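Local coordinates for catalase (Corynebacterium glutamicum atcc 13032, PDB 4B7H), which breaks hydrogen peroxide down to water and oxygen at a haem iron and is inhibited by nitric oxide, at the interface of chains A and B. Sequence-based numbering; all coordinates share one arbitrary frame. Chains: chain A/B, Catalase.

The interface of chains A and B. Residues chain A 397, 399-402, 413; chain B 174, 178, 182, 487.
A:Tyr397 and A:Arg401 meet B:Asp178 on a single carboxylate oxygen, an example of how one helix face can read a partner's loop. The phenol OH of A:Tyr397 donates to OD2 of B:Asp178 at 2.6 Å, in the plane of its own ring and on the anti lone pair, with ring and carboxylate turned 82° apart. The syn lone pair of the same OD2 takes the backbone N of A:Arg401 at 2.9 Å, so two donors grip this oxygen, one on each lone pair.

One helical turn earlier, B:Asp174 meets the A:Arg401 guanidinium tip to tip in a salt bridge. NE of A:Arg401 points nearly straight at OD2 of B:Asp174 (2.9 Å), the oxygen lying in the guanidinium plane while the carboxylate stands almost perpendicular to it. The arginine chain, extended from CG to NE (chi2 -179°, chi3 179°), reaches there across the B:Asp178 carboxylate. A water bonded to OD2 of B:Asp174 also joins the hydroxyls of A:Tyr397 and A:Tyr402, the latter sitting over one guanidinium face of A:Arg401, toward its rim.

At the helix end, B:Arg182 NH1 donates in plane to a carbonyl lone pair, O of A:Thr413, at 2.9 Å. Its CB packs against CG of A:Pro399, which follows a cis peptide bond, at 3.5 Å.

Behind this shell, NE of B:Arg182 bonds OD1 of B:Asp178 (2.8 Å) in a salt bridge within chain B that helps set the carboxylate's rotation, NE lying well out of its plane, and probably favours its charged form. B:Thr487 OG1 similarly steadies B:Asp174 through OD1 at 2.6 Å. Helix 173-182, backed by B:Thr487, thus holds two loop stretches of the neighbouring subunit, and with its two-fold twin the patch probably helps hold together the catalase tetramer.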
loop_
_atom_site.group_PDB
_atom_site.type_symbol
_atom_site.label_atom_id
_atom_site.label_comp_id
_atom_site.label_asym_id
_atom_site.label_seq_id
_atom_site.Cartn_x
_atom_site.Cartn_y
_atom_site.Cartn_z
ATOM N N TYR A 397 18.001 -11.724 16.368
ATOM C CA TYR A 397 19.292 -11.513 15.718
ATOM C C TYR A 397 20.116 -12.781 15.875
ATOM O O TYR A 397 19.953 -13.512 16.859
ATOM C CB TYR A 397 20.024 -10.342 16.406
ATOM C CG TYR A 397 20.305 -10.643 17.870
ATOM C CD1 TYR A 397 19.304 -10.514 18.836
ATOM C CD2 TYR A 397 21.558 -11.110 18.281
ATOM C CE1 TYR A 397 19.546 -10.834 20.169
ATOM C CE2 TYR A 397 21.815 -11.422 19.623
ATOM C CZ TYR A 397 20.799 -11.284 20.552
ATOM O OH TYR A 397 21.022 -11.596 21.872
ATOM N N PRO A 399 24.484 -13.909 15.277
ATOM C CA PRO A 399 24.584 -14.942 16.318
ATOM C C PRO A 399 24.060 -14.464 17.664
ATOM O O PRO A 399 24.120 -13.268 17.962
ATOM C CB PRO A 399 26.090 -15.184 16.408
ATOM C CG PRO A 399 26.687 -13.854 16.014
ATOM C CD PRO A 399 25.808 -13.396 14.893
ATOM N N ASN A 400 23.538 -15.392 18.462
ATOM C CA ASN A 400 22.998 -15.061 19.772
ATOM C C ASN A 400 23.332 -16.138 20.785
ATOM O O ASN A 400 23.815 -17.218 20.410
ATOM C CB ASN A 400 21.482 -14.831 19.706
ATOM C CG ASN A 400 20.728 -16.027 19.169
ATOM O OD1 ASN A 400 20.193 -16.000 18.043
ATOM N ND2 ASN A 400 20.670 -17.080 19.956
ATOM N N ARG A 401 23.055 -15.854 22.059
ATOM C CA ARG A 401 23.392 -16.770 23.153
ATOM C C ARG A 401 22.334 -17.837 23.437
ATOM O O ARG A 401 22.443 -18.581 24.420
ATOM C CB ARG A 401 23.726 -15.982 24.428
ATOM C CG ARG A 401 22.570 -15.197 25.056
ATOM C CD ARG A 401 23.077 -14.472 26.293
ATOM N NE ARG A 401 22.066 -13.672 26.981
ATOM C CZ ARG A 401 21.241 -14.159 27.905
ATOM N NH1 ARG A 401 21.288 -15.447 28.222
ATOM N NH2 ARG A 401 20.363 -13.362 28.506
ATOM N N TYR A 402 21.332 -17.924 22.564
ATOM C CA TYR A 402 20.205 -18.839 22.738
ATOM C C TYR A 402 20.285 -20.014 21.755
ATOM O O TYR A 402 21.378 -20.361 21.304
ATOM C CB TYR A 402 18.878 -18.077 22.624
ATOM C CG TYR A 402 18.865 -16.811 23.453
ATOM C CD1 TYR A 402 18.567 -16.841 24.818
ATOM C CD2 TYR A 402 19.165 -15.580 22.873
ATOM C CE1 TYR A 402 18.572 -15.671 25.576
ATOM C CE2 TYR A 402 19.165 -14.411 23.620
ATOM C CZ TYR A 402 18.864 -14.462 24.964
ATOM O OH TYR A 402 18.871 -13.296 25.691
ATOM N N THR A 413 27.070 -19.741 16.904
ATOM C CA THR A 413 27.515 -19.018 18.088
ATOM C C THR A 413 28.305 -17.740 17.782
ATOM O O THR A 413 28.419 -16.861 18.639
ATOM C CB THR A 413 28.333 -19.926 19.019
ATOM O OG1 THR A 413 29.409 -20.518 18.285
ATOM C CG2 THR A 413 27.449 -21.036 19.583
ATOM N N ASP B 174 21.557 -6.254 26.989
ATOM C CA ASP B 174 22.079 -7.601 26.808
ATOM C C ASP B 174 22.095 -7.984 25.333
ATOM O O ASP B 174 23.075 -8.539 24.837
ATOM C CB ASP B 174 21.291 -8.648 27.590
ATOM C CG ASP B 174 21.974 -9.993 27.556
ATOM O OD1 ASP B 174 22.940 -10.163 28.335
ATOM O OD2 ASP B 174 21.608 -10.854 26.715
ATOM N N ASP B 178 25.416 -8.886 23.365
ATOM C CA ASP B 178 25.452 -10.257 22.879
ATOM C C ASP B 178 25.786 -10.264 21.391
ATOM O O ASP B 178 26.662 -11.010 20.946
ATOM C CB ASP B 178 24.112 -10.954 23.142
ATOM C CG ASP B 178 24.158 -12.446 22.865
ATOM O OD1 ASP B 178 25.165 -13.099 23.221
ATOM O OD2 ASP B 178 23.180 -12.973 22.281
ATOM N N ARG B 182 29.579 -11.343 19.846
ATOM C CA ARG B 182 29.564 -12.529 18.989
ATOM C C ARG B 182 29.861 -12.193 17.526
ATOM O O ARG B 182 30.095 -13.096 16.705
ATOM C CB ARG B 182 28.240 -13.286 19.130
ATOM C CG ARG B 182 28.025 -13.857 20.524
ATOM C CD ARG B 182 26.718 -14.623 20.623
ATOM N NE ARG B 182 26.594 -15.177 21.961
ATOM C CZ ARG B 182 27.076 -16.359 22.333
ATOM N NH1 ARG B 182 27.691 -17.140 21.451
ATOM N NH2 ARG B 182 26.939 -16.762 23.595
ATOM N N THR B 487 26.489 -12.761 29.805
ATOM C CA THR B 487 27.109 -11.878 28.821
ATOM C C THR B 487 28.335 -11.158 29.367
ATOM O O THR B 487 29.238 -10.794 28.612
ATOM C CB THR B 487 26.056 -10.872 28.323
ATOM O OG1 THR B 487 25.025 -11.599 27.649
ATOM C CG2 THR B 487 26.643 -9.812 27.373
HETATM O O HOH W 1 20.115 -11.132 24.527
#